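Local coordinates for protein bifunctional autolysin (Staphylococcus aureus subsp. aureus Mu50, PDB 6FXO) that probably cleaves the glycan strands of bacterial cell-wall peptidoglycan as an N-acetylglucosaminidase of glycoside hydrolase family 73, at residues Lys61-Arg66 with Asp215-Asn220; Glu89-Ala94 with Asp170-Ala175; Thr194-Lys197 with Asn201-His204. One frame throughout, in Å; residues are numbered along the deposited sequence.

Interaction 1. Residues Lys61-Arg66 with Asp215-Asn220; sequences KYQFLR and DWANIN
Gln-63 meets Ala-217 and Asn-218 where a short 3-10 turn, residues 61-64, abuts the first turn of helix 216-231. This is buried packing that ties the loop between helices 51-56 and 75-82 to a late helix of the lysozyme-clan glucosaminidase region. The side chains of Gln-63 and Asn-218 lie alongside each other and point the same way, yet their amide planes are turned 71° apart. Gln-63 NE2 donates to Asn-218 OD1 over 3.0 Å, almost straight at 166°, and the bond lies close to the plane of each amide. NE2 also donates to Leu-60 O, which fixes the rotation of the Gln-63 amide. Its first torsion (chi1 64°) tucks CG between the backbone N and the carbonyl carbon. From there the extended chain carries the amide past the Ala-217 methyl to Asn-218, while CG sits over the centre of one face of the Phe-64 ring, 3.7 Å above it. Beside the polar link, the methyl of Ala-217 packs against the glutamine side chain: its CB lies 3.8 Å from Gln-63 CB and, more tightly, 3.1 Å from Gln-63 OE1. Leu-54 of helix 51-56 and Leu-195 of helix 195-200 pack around the same spot. Asn-218 passes the connection onward, so its amide is held at both ends: OD1 receives the glutamine, and ND2 gives a hydrogen to Asp-215 OD1 at 3.1 Å, reaching that oxygen on its anti side.

Interaction 2. Residues Glu89-Ala94 with Asp170-Ala175; sequences ENQGAA and DTVSKA
Two helix starts meet here: the N-terminal end of helix 92-102, with Gln-91 in its N-cap position, comes up against the N-terminal end of helix 172-180, and the contact is made by Gln-91 and Ala-94 on one side and Val-172 and Ser-173 on the other. Both helices belong to the lysozyme-clan glucosaminidase region, in a part of it well away from the centre of the chain. Gln-91 has left-handed backbone angles (phi 65°, psi 41°), and its side chain, bent at chi2 (-95°), runs at about a right angle to that of Val-172. The amide end does the touching: the atom modelled as NE2 rests 3.2 Å from Val-172 CB and 3.3 Å from Val-172 CG1. The other end of the same amide turns back on its own chain, where OE1 takes a weak, bent bond from Asn-90 N. OE1 also lies 2.9 Å from Asn-90 O, an acceptor like itself, so N and O of this amide may be interchanged in the model. One turn along, the Ala-94 methyl meets Ser-173, 3.5 Å from its OG and 3.8 Å from its CB. Ile-176 touches both Gln-91 and Ala-94, while His-144 packs on Val-172. The strong polar links stay within 170-175: Asp-170 OD2 accepts from Thr-171 OG1 at 2.8 Å and forms a salt bridge with Lys-174 NZ at 3.0 Å, met there on its syn lone pair. No hydrogen bond crosses between the two segments as modelled, so their contact here is one of packing, while the salt bridge stays within 170-175.

Interaction 3. Residues Thr194-Lys197 with Asn201-His204; sequences TLYK and NPAH
The C-terminal end of the short helix 195-200 is closed by Asn-201 and Pro-202, which fold back on Tyr-196 and Lys-197. Asn-201 leaves the helix with positive phi (47°), and its N makes a weak, bent bond to Lys-197 O at 2.8 Å. Asn-201 OD1 accepts from His-204 N, an Asx motif, although His-204 is poorly ordered. Pro-202 CG approaches the Tyr-196 ring in its plane, at the edge, 3.8 Å from CE1, while Pro-202 CD lies 3.7 Å from Lys-197 CA and close to Lys-197 CG. Tyr-196 can present that edge because its CG stands anti to the backbone N (chi1 -169°). Its OH bonds to Met-49 O and Tyr-243 OH, and the Lys-197 ammonium holds Asn-193 OD1 and a salt bridge to Asp-239. Separately, at the helix start, Thr-194 is the N-cap: its OG1 accepts from Lys-197 N at 3.2 Å in a nearly straight bond. Around the helix, Tyr-196 packs on helix 51-56, Leu-195 on helix 216-231, and both Tyr-196 and Pro-202 on Pro-241 of strand 237-242.

Interactions 1 and 3 are neighbours, with centres about 11 Å apart, and they share a joint: Gln-63 O probably accepts a hydrogen bond from Tyr-196 N, and the Tyr-196 and Phe-64 rings meet. Interaction 1 is wholly buried and relies on a side-chain amide bond; interaction 3, partly buried, is local to one short helix and combines a threonine N-cap and a weak backbone bond with proline packing. Interaction 2 stands apart, about 27 Å and 32 Å from the others between centres, and touches neither. It joins two different helices near the periphery, without a hydrogen bond between them. Interactions 2 and 3 lie on opposite sides of the chain's centre.

Interaction 1. Residues Lys61-Arg66 with Asp215-Asn220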
ATOM      1  N   LYS A  61      -5.448 -11.800  -5.117  1.00 29.15           N
ATOM      2  CA  LYS A  61      -6.520 -11.345  -4.234  1.00 29.61           C
ATOM      3  C   LYS A  61      -6.047 -10.303  -3.198  1.00 24.67           C
ATOM      4  O   LYS A  61      -6.873  -9.670  -2.605  1.00 21.55           O
ATOM      5  CB  LYS A  61      -7.276 -12.493  -3.506  1.00 32.63           C
ATOM      6  CG  LYS A  61      -6.414 -13.493  -2.685  1.00 41.88           C
ATOM      7  CD  LYS A  61      -7.271 -14.706  -2.184  1.00 54.28           C
ATOM      8  CE  LYS A  61      -6.539 -15.696  -1.279  1.00 80.90           C
ATOM      9  NZ  LYS A  61      -7.375 -16.877  -0.838  1.00 81.37           N
ATOM     10  N   TYR A  62      -4.707 -10.095  -3.019  1.00 21.58           N
ATOM     11  CA  TYR A  62      -4.314  -9.116  -2.035  1.00 21.86           C
ATOM     12  C   TYR A  62      -4.703  -7.692  -2.327  1.00 26.03           C
ATOM     13  O   TYR A  62      -4.594  -6.870  -1.423  1.00 24.11           O
ATOM     14  CB  TYR A  62      -2.881  -9.380  -1.424  1.00 28.07           C
ATOM     15  CG  TYR A  62      -2.838 -10.521  -0.405  1.00 22.14           C
ATOM     16  CD1 TYR A  62      -2.934 -11.847  -0.812  1.00 23.94           C
ATOM     17  CD2 TYR A  62      -2.785 -10.271   0.968  1.00 31.10           C
ATOM     18  CE1 TYR A  62      -2.992 -12.885   0.100  1.00 21.23           C
ATOM     19  CE2 TYR A  62      -2.828 -11.329   1.925  1.00 18.99           C
ATOM     20  CZ  TYR A  62      -2.923 -12.608   1.475  1.00 19.51           C
ATOM     21  OH  TYR A  62      -2.849 -13.635   2.388  1.00 33.90           O
ATOM     22  N   GLN A  63      -5.161  -7.388  -3.610  1.00 29.52           N
ATOM     23  CA  GLN A  63      -5.567  -6.042  -3.966  1.00 36.41           C
ATOM     24  C   GLN A  63      -6.893  -5.734  -3.274  1.00 34.40           C
ATOM     25  O   GLN A  63      -7.296  -4.588  -3.212  1.00 32.83           O
ATOM     26  CB  GLN A  63      -5.656  -5.804  -5.491  1.00 33.42           C
ATOM     27  CG  GLN A  63      -6.680  -6.599  -6.293  1.00 26.01           C
ATOM     28  CD  GLN A  63      -6.173  -6.530  -7.725  1.00 34.70           C
ATOM     29  OE1 GLN A  63      -6.380  -5.473  -8.450  1.00 19.32           O
ATOM     30  NE2 GLN A  63      -5.463  -7.674  -8.146  1.00 16.29           N
ATOM     31  N   PHE A  64      -7.573  -6.772  -2.864  1.00 35.92           N
ATOM     32  CA  PHE A  64      -8.856  -6.653  -2.147  1.00 37.24           C
ATOM     33  C   PHE A  64      -8.670  -6.705  -0.612  1.00 37.69           C
ATOM     34  O   PHE A  64      -9.650  -6.632   0.126  1.00 37.77           O
ATOM     35  CB  PHE A  64      -9.891  -7.626  -2.610  1.00 32.49           C
ATOM     36  CG  PHE A  64     -10.007  -7.781  -4.101  1.00 33.49           C
ATOM     37  CD1 PHE A  64     -10.448  -6.705  -4.923  1.00 23.72           C
ATOM     38  CD2 PHE A  64      -9.652  -8.968  -4.710  1.00 36.23           C
ATOM     39  CE1 PHE A  64     -10.492  -6.859  -6.258  1.00 29.19           C
ATOM     40  CE2 PHE A  64      -9.713  -9.099  -6.087  1.00 51.13           C
ATOM     41  CZ  PHE A  64     -10.130  -8.048  -6.855  1.00 39.91           C
ATOM     42  N   LEU A  65      -7.423  -6.897  -0.141  1.00 29.48           N
ATOM     43  CA  LEU A  65      -7.219  -6.935   1.302  1.00 27.96           C
ATOM     44  C   LEU A  65      -7.535  -5.498   1.882  1.00 26.46           C
ATOM     45  O   LEU A  65      -7.077  -4.517   1.311  1.00 28.02           O
ATOM     46  CB  LEU A  65      -5.738  -7.305   1.664  1.00 24.23           C
ATOM     47  CG  LEU A  65      -5.306  -7.262   3.130  1.00 23.57           C
ATOM     48  CD1 LEU A  65      -5.742  -8.612   3.890  1.00 14.66           C
ATOM     49  CD2 LEU A  65      -3.795  -6.904   3.301  1.00 15.06           C
ATOM     50  N   ARG A  66      -8.246  -5.381   3.005  1.00 29.08           N
ATOM     51  CA  ARG A  66      -8.497  -4.058   3.550  1.00 28.08           C
ATOM     52  C   ARG A  66      -7.333  -3.535   4.401  1.00 29.29           C
ATOM     53  O   ARG A  66      -6.955  -4.091   5.414  1.00 32.93           O
ATOM     54  CB  ARG A  66      -9.816  -4.028   4.388  1.00 32.55           C
ATOM     55  CG  ARG A  66     -11.135  -4.243   3.626  1.00 30.46           C
ATOM     56  CD  ARG A  66     -11.770  -2.979   2.964  1.00 40.27           C
ATOM     57  NE  ARG A  66     -12.224  -2.049   3.996  1.00 44.73           N
ATOM     58  CZ  ARG A  66     -13.486  -1.862   4.394  1.00 43.20           C
ATOM     59  NH1 ARG A  66     -14.469  -2.557   3.842  1.00 32.52           N
ATOM     60  NH2 ARG A  66     -13.756  -1.022   5.378  1.00 48.63           N
ATOM     61  N   ASP A 215      -1.818  -2.395 -14.338  1.00 36.58           N
ATOM     62  CA  ASP A 215      -1.263  -3.466 -13.534  1.00 38.63           C
ATOM     63  C   ASP A 215      -0.840  -3.017 -12.148  1.00 35.19           C
ATOM     64  O   ASP A 215      -0.425  -3.865 -11.340  1.00 34.09           O
ATOM     65  CB  ASP A 215      -0.086  -4.192 -14.261  1.00 35.99           C
ATOM     66  CG  ASP A 215      -0.570  -5.137 -15.339  1.00 45.59           C
ATOM     67  OD1 ASP A 215      -1.278  -6.136 -14.994  1.00 35.65           O
ATOM     68  OD2 ASP A 215      -0.209  -4.919 -16.522  1.00 57.75           O
ATOM     69  N   TRP A 216      -0.951  -1.716 -11.875  1.00 30.56           N
ATOM     70  CA  TRP A 216      -0.563  -1.214 -10.557  1.00 28.36           C
ATOM     71  C   TRP A 216      -1.172  -1.916  -9.291  1.00 25.64           C
ATOM     72  O   TRP A 216      -0.426  -1.992  -8.345  1.00 22.84           O
ATOM     73  CB  TRP A 216      -0.953   0.251 -10.501  1.00 24.61           C
ATOM     74  CG  TRP A 216      -0.444   0.995  -9.209  1.00 26.14           C
ATOM     75  CD1 TRP A 216       0.747   1.657  -9.038  1.00 24.79           C
ATOM     76  CD2 TRP A 216      -1.139   1.071  -7.930  1.00 21.56           C
ATOM     77  NE1 TRP A 216       0.847   2.149  -7.731  1.00 25.20           N
ATOM     78  CE2 TRP A 216      -0.308   1.785  -7.040  1.00 21.70           C
ATOM     79  CE3 TRP A 216      -2.390   0.614  -7.495  1.00 21.30           C
ATOM     80  CZ2 TRP A 216      -0.693   2.061  -5.727  1.00 21.12           C
ATOM     81  CZ3 TRP A 216      -2.805   0.917  -6.210  1.00 18.01           C
ATOM     82  CH2 TRP A 216      -1.952   1.642  -5.337  1.00 18.39           C
ATOM     83  N   ALA A 217      -2.484  -2.367  -9.253  1.00 27.00           N
ATOM     84  CA  ALA A 217      -2.968  -3.006  -8.022  1.00 33.58           C
ATOM     85  C   ALA A 217      -2.427  -4.429  -8.031  1.00 30.00           C
ATOM     86  O   ALA A 217      -2.223  -5.019  -6.945  1.00 26.36           O
ATOM     87  CB  ALA A 217      -4.541  -3.001  -7.874  1.00 26.49           C
ATOM     88  N   ASN A 218      -2.290  -5.000  -9.232  1.00 27.06           N
ATOM     89  CA  ASN A 218      -1.752  -6.371  -9.322  1.00 32.77           C
ATOM     90  C   ASN A 218      -0.260  -6.428  -8.877  1.00 30.45           C
ATOM     91  O   ASN A 218       0.157  -7.355  -8.183  1.00 28.97           O
ATOM     92  CB  ASN A 218      -1.807  -6.970 -10.751  1.00 26.52           C
ATOM     93  CG  ASN A 218      -3.147  -7.002 -11.413  1.00 38.13           C
ATOM     94  OD1 ASN A 218      -4.137  -7.359 -10.769  1.00 45.93           O
ATOM     95  ND2 ASN A 218      -3.249  -6.756 -12.734  1.00 41.95           N
ATOM     96  N   ILE A 219       0.513  -5.425  -9.255  1.00 25.63           N
ATOM     97  CA  ILE A 219       1.902  -5.461  -8.858  1.00 32.42           C
ATOM     98  C   ILE A 219       2.002  -5.304  -7.370  1.00 33.05           C
ATOM     99  O   ILE A 219       2.681  -6.106  -6.733  1.00 26.91           O
ATOM    100  CB  ILE A 219       2.688  -4.372  -9.616  1.00 34.28           C
ATOM    101  CG1 ILE A 219       2.958  -4.815 -11.045  1.00 29.38           C
ATOM    102  CG2 ILE A 219       3.983  -3.965  -8.901  1.00 29.78           C
ATOM    103  CD1 ILE A 219       3.472  -3.610 -11.764  1.00 30.44           C
ATOM    104  N   ASN A 220       1.260  -4.266  -6.813  1.00 28.01           N
ATOM    105  CA  ASN A 220       1.295  -4.042  -5.419  1.00 22.81           C
ATOM    106  C   ASN A 220       0.681  -5.243  -4.655  1.00 22.78           C
ATOM    107  O   ASN A 220       1.106  -5.509  -3.521  1.00 20.82           O
ATOM    108  CB  ASN A 220       0.713  -2.682  -5.117  1.00 29.44           C
ATOM    109  CG  ASN A 220       1.647  -1.605  -5.701  1.00 40.38           C
ATOM    110  OD1 ASN A 220       2.682  -1.377  -5.083  1.00 30.07           O
ATOM    111  ND2 ASN A 220       1.388  -0.905  -6.880  1.00 40.78           N
TER

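Interaction 2. Residues Glu89-Ala94 with Asp170-Ala175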
ATOM      1  N   GLU A  89      15.268  -2.986  12.530  1.00 93.41           N
ATOM      2  CA  GLU A  89      15.551  -4.378  12.780  1.00100.96           C
ATOM      3  C   GLU A  89      14.548  -4.880  13.785  1.00112.00           C
ATOM      4  O   GLU A  89      13.915  -5.909  13.571  1.00116.84           O
ATOM      5  CB  GLU A  89      16.986  -4.465  13.345  1.00117.10           C
ATOM      6  CG  GLU A  89      17.797  -5.693  12.976  1.00132.65           C
ATOM      7  CD  GLU A  89      18.257  -6.497  14.189  1.00146.05           C
ATOM      8  OE1 GLU A  89      19.373  -6.229  14.681  1.00154.13           O
ATOM      9  OE2 GLU A  89      17.503  -7.384  14.635  1.00155.48           O
ATOM     10  N   ASN A  90      14.371  -4.143  14.863  1.00116.92           N
ATOM     11  CA  ASN A  90      13.406  -4.579  15.846  1.00114.85           C
ATOM     12  C   ASN A  90      12.246  -3.634  15.685  1.00108.43           C
ATOM     13  O   ASN A  90      12.055  -3.105  14.602  1.00107.74           O
ATOM     14  CB  ASN A  90      13.992  -4.595  17.272  1.00114.82           C
ATOM     15  CG  ASN A  90      13.964  -5.996  17.844  1.00118.54           C
ATOM     16  OD1 ASN A  90      14.856  -6.799  17.563  1.00123.38           O
ATOM     17  ND2 ASN A  90      12.980  -6.383  18.652  1.00116.13           N
ATOM     18  N   GLN A  91      11.521  -3.383  16.751  1.00103.14           N
ATOM     19  CA  GLN A  91      10.360  -2.502  16.800  1.00100.43           C
ATOM     20  C   GLN A  91       9.126  -2.846  16.030  1.00 92.61           C
ATOM     21  O   GLN A  91       8.491  -1.983  15.433  1.00 84.07           O
ATOM     22  CB  GLN A  91      10.725  -0.994  16.577  1.00 98.30           C
ATOM     23  CG  GLN A  91      11.721  -0.586  15.478  1.00106.59           C
ATOM     24  CD  GLN A  91      13.145  -0.435  15.989  1.00120.66           C
ATOM     25  OE1 GLN A  91      13.953  -1.367  15.949  1.00124.14           O
ATOM     26  NE2 GLN A  91      13.463   0.743  16.494  1.00125.89           N
ATOM     27  N   GLY A  92       8.757  -4.118  16.045  1.00 86.87           N
ATOM     28  CA  GLY A  92       7.552  -4.484  15.330  1.00 90.88           C
ATOM     29  C   GLY A  92       6.460  -4.005  16.267  1.00 91.53           C
ATOM     30  O   GLY A  92       5.288  -3.911  15.923  1.00 88.99           O
ATOM     31  N   ALA A  93       6.900  -3.700  17.488  1.00 89.16           N
ATOM     32  CA  ALA A  93       6.105  -3.226  18.568  1.00 82.91           C
ATOM     33  C   ALA A  93       5.793  -1.817  18.284  1.00 80.46           C
ATOM     34  O   ALA A  93       4.658  -1.395  18.470  1.00 81.97           O
ATOM     35  CB  ALA A  93       6.905  -3.323  19.850  1.00 85.44           C
ATOM     36  N   ALA A  94       6.805  -1.066  17.844  1.00 79.56           N
ATOM     37  CA  ALA A  94       6.499   0.327  17.560  1.00 75.70           C
ATOM     38  C   ALA A  94       5.526   0.336  16.402  1.00 65.59           C
ATOM     39  O   ALA A  94       4.659   1.207  16.297  1.00 53.72           O
ATOM     40  CB  ALA A  94       7.763   1.076  17.186  1.00 74.45           C
ATOM     41  N   ASP A 170      14.094  11.383  17.673  1.00103.72           N
ATOM     42  CA  ASP A 170      15.472  11.126  18.095  1.00118.53           C
ATOM     43  C   ASP A 170      15.813   9.641  18.157  1.00120.41           C
ATOM     44  O   ASP A 170      16.981   9.279  18.294  1.00118.72           O
ATOM     45  CB  ASP A 170      15.768  11.811  19.448  1.00125.54           C
ATOM     46  CG  ASP A 170      14.847  11.427  20.594  1.00139.97           C
ATOM     47  OD1 ASP A 170      13.847  12.142  20.818  1.00147.98           O
ATOM     48  OD2 ASP A 170      15.130  10.422  21.273  1.00147.87           O
ATOM     49  N   THR A 171      14.795   8.785  18.050  1.00121.44           N
ATOM     50  CA  THR A 171      15.006   7.342  18.101  1.00123.20           C
ATOM     51  C   THR A 171      14.128   6.670  17.059  1.00119.81           C
ATOM     52  O   THR A 171      13.122   7.238  16.641  1.00115.23           O
ATOM     53  CB  THR A 171      14.653   6.810  19.495  1.00129.54           C
ATOM     54  OG1 THR A 171      15.126   7.728  20.481  1.00137.52           O
ATOM     55  CG2 THR A 171      15.252   5.441  19.755  1.00134.38           C
ATOM     56  N   VAL A 172      14.497   5.450  16.659  1.00113.70           N
ATOM     57  CA  VAL A 172      13.711   4.738  15.655  1.00108.25           C
ATOM     58  C   VAL A 172      12.259   4.380  15.994  1.00103.64           C
ATOM     59  O   VAL A 172      11.410   4.463  15.109  1.00104.01           O
ATOM     60  CB  VAL A 172      14.494   3.486  15.205  1.00107.13           C
ATOM     61  CG1 VAL A 172      13.829   2.845  13.991  1.00103.61           C
ATOM     62  CG2 VAL A 172      15.944   3.842  14.900  1.00118.20           C
ATOM     63  N   SER A 173      11.954   4.000  17.249  1.00 97.27           N
ATOM     64  CA  SER A 173      10.562   3.664  17.544  1.00 96.36           C
ATOM     65  C   SER A 173       9.693   4.889  17.392  1.00 83.60           C
ATOM     66  O   SER A 173       8.522   4.803  17.030  1.00 77.88           O
ATOM     67  CB  SER A 173      10.435   3.103  18.958  1.00100.40           C
ATOM     68  OG  SER A 173       9.130   3.276  19.489  1.00109.39           O
ATOM     69  N   LYS A 174      10.307   6.026  17.671  1.00 81.50           N
ATOM     70  CA  LYS A 174       9.739   7.366  17.623  1.00 83.79           C
ATOM     71  C   LYS A 174       9.500   7.848  16.200  1.00 84.82           C
ATOM     72  O   LYS A 174       8.427   8.387  15.932  1.00 77.14           O
ATOM     73  CB  LYS A 174      10.648   8.370  18.370  1.00 85.74           C
ATOM     74  CG  LYS A 174      10.586   8.289  19.902  1.00 91.19           C
ATOM     75  CD  LYS A 174      11.641   9.188  20.597  1.00100.14           C
ATOM     76  CE  LYS A 174      11.538   9.160  22.114  1.00116.90           C
ATOM     77  NZ  LYS A 174      12.569  10.003  22.796  1.00121.46           N
ATOM     78  N   ALA A 175      10.486   7.678  15.278  1.00 81.11           N
ATOM     79  CA  ALA A 175      10.214   8.144  13.933  1.00 69.25           C
ATOM     80  C   ALA A 175       9.043   7.345  13.409  1.00 60.94           C
ATOM     81  O   ALA A 175       8.209   7.847  12.656  1.00 52.94           O
ATOM     82  CB  ALA A 175      11.429   7.944  13.047  1.00 66.97           C
TER

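Interaction 3. Residues Thr194-Lys197 with Asn201-His204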
ATOM      1  N   THR A 194      -8.460  -0.531  -0.508  1.00 40.06           N
ATOM      2  CA  THR A 194      -7.871  -1.762  -1.000  1.00 38.99           C
ATOM      3  C   THR A 194      -7.147  -1.302  -2.199  1.00 36.12           C
ATOM      4  O   THR A 194      -7.567  -0.307  -2.790  1.00 34.47           O
ATOM      5  CB  THR A 194      -8.907  -2.750  -1.491  1.00 37.14           C
ATOM      6  OG1 THR A 194      -9.794  -2.039  -2.367  1.00 34.26           O
ATOM      7  CG2 THR A 194      -9.624  -3.427  -0.382  1.00 37.97           C
ATOM      8  N   LEU A 195      -6.123  -2.026  -2.602  1.00 28.26           N
ATOM      9  CA  LEU A 195      -5.402  -1.570  -3.797  1.00 33.99           C
ATOM     10  C   LEU A 195      -6.334  -1.470  -5.081  1.00 28.72           C
ATOM     11  O   LEU A 195      -6.025  -0.737  -5.961  1.00 26.58           O
ATOM     12  CB  LEU A 195      -4.146  -2.440  -4.138  1.00 32.32           C
ATOM     13  CG  LEU A 195      -3.160  -2.796  -2.965  1.00 29.51           C
ATOM     14  CD1 LEU A 195      -2.357  -3.987  -3.266  1.00 18.25           C
ATOM     15  CD2 LEU A 195      -2.277  -1.633  -2.574  1.00 25.65           C
ATOM     16  N   TYR A 196      -7.416  -2.200  -5.139  1.00 24.70           N
ATOM     17  CA  TYR A 196      -8.250  -2.134  -6.273  1.00 34.56           C
ATOM     18  C   TYR A 196      -9.021  -0.760  -6.243  1.00 45.38           C
ATOM     19  O   TYR A 196      -9.096  -0.082  -7.261  1.00 48.15           O
ATOM     20  CB  TYR A 196      -9.261  -3.286  -6.254  1.00 34.58           C
ATOM     21  CG  TYR A 196     -10.036  -3.474  -7.535  1.00 50.11           C
ATOM     22  CD1 TYR A 196     -11.212  -2.758  -7.784  1.00 47.49           C
ATOM     23  CD2 TYR A 196      -9.606  -4.369  -8.504  1.00 51.10           C
ATOM     24  CE1 TYR A 196     -11.929  -2.932  -8.977  1.00 32.57           C
ATOM     25  CE2 TYR A 196     -10.309  -4.551  -9.684  1.00 58.20           C
ATOM     26  CZ  TYR A 196     -11.468  -3.833  -9.914  1.00 42.65           C
ATOM     27  OH  TYR A 196     -12.142  -4.044 -11.075  1.00 52.39           O
ATOM     28  N   LYS A 197      -9.561  -0.360  -5.078  1.00 41.41           N
ATOM     29  CA  LYS A 197     -10.274   0.881  -4.985  1.00 39.23           C
ATOM     30  C   LYS A 197      -9.301   2.011  -5.285  1.00 42.46           C
ATOM     31  O   LYS A 197      -9.711   3.017  -5.887  1.00 49.62           O
ATOM     32  CB  LYS A 197     -10.937   1.063  -3.608  1.00 32.09           C
ATOM     33  CG  LYS A 197     -12.199   0.164  -3.366  1.00 29.04           C
ATOM     34  CD  LYS A 197     -12.520   0.092  -1.834  1.00 35.35           C
ATOM     35  CE  LYS A 197     -13.871  -0.480  -1.348  1.00 48.49           C
ATOM     36  NZ  LYS A 197     -13.967  -0.700   0.164  1.00 21.01           N
ATOM     37  N   ASN A 201     -11.217   2.847  -8.249  1.00 55.20           N
ATOM     38  CA  ASN A 201     -12.210   3.612  -7.520  1.00 51.18           C
ATOM     39  C   ASN A 201     -13.637   3.178  -7.846  1.00 49.73           C
ATOM     40  O   ASN A 201     -14.338   3.991  -8.414  1.00 50.22           O
ATOM     41  CB  ASN A 201     -12.088   5.091  -7.862  1.00 47.87           C
ATOM     42  CG  ASN A 201     -12.717   5.999  -6.843  1.00 60.45           C
ATOM     43  OD1 ASN A 201     -13.901   5.861  -6.518  1.00 68.77           O
ATOM     44  ND2 ASN A 201     -12.027   7.009  -6.361  1.00 57.74           N
ATOM     45  N   PRO A 202     -14.114   1.964  -7.496  1.00 47.54           N
ATOM     46  CA  PRO A 202     -15.501   1.691  -7.868  1.00 50.61           C
ATOM     47  C   PRO A 202     -16.586   2.728  -7.341  1.00 60.43           C
ATOM     48  O   PRO A 202     -17.564   2.852  -8.071  1.00 65.11           O
ATOM     49  CB  PRO A 202     -15.713   0.248  -7.390  1.00 49.14           C
ATOM     50  CG  PRO A 202     -14.282  -0.372  -7.422  1.00 37.94           C
ATOM     51  CD  PRO A 202     -13.378   0.755  -7.051  1.00 39.35           C
ATOM     52  N   ALA A 203     -16.512   3.431  -6.153  1.00 63.24           N
ATOM     53  CA  ALA A 203     -17.611   4.345  -5.831  1.00 71.62           C
ATOM     54  C   ALA A 203     -17.711   5.497  -6.859  1.00 73.70           C
ATOM     55  O   ALA A 203     -18.816   5.927  -7.190  1.00 77.58           O
ATOM     56  CB  ALA A 203     -17.434   4.909  -4.427  1.00 73.13           C
ATOM     57  N   HIS A 204     -16.550   5.999  -7.345  1.00 67.30           N
ATOM     58  CA  HIS A 204     -16.493   7.071  -8.321  1.00 68.40           C
ATOM     59  C   HIS A 204     -15.492   6.690  -9.416  1.00 52.86           C
ATOM     60  O   HIS A 204     -14.363   7.204  -9.404  1.00 42.02           O
ATOM     61  CB  HIS A 204     -16.180   8.434  -7.679  1.00 79.51           C
ATOM     62  CG  HIS A 204     -16.931   8.657  -6.407  1.00 96.76           C
ATOM     63  ND1 HIS A 204     -18.239   9.092  -6.391  1.00108.12           N
ATOM     64  CD2 HIS A 204     -16.605   8.352  -5.131  1.00 99.92           C
ATOM     65  CE1 HIS A 204     -18.691   9.039  -5.144  1.00107.03           C
ATOM     66  NE2 HIS A 204     -17.722   8.592  -4.367  1.00 98.72           N
TER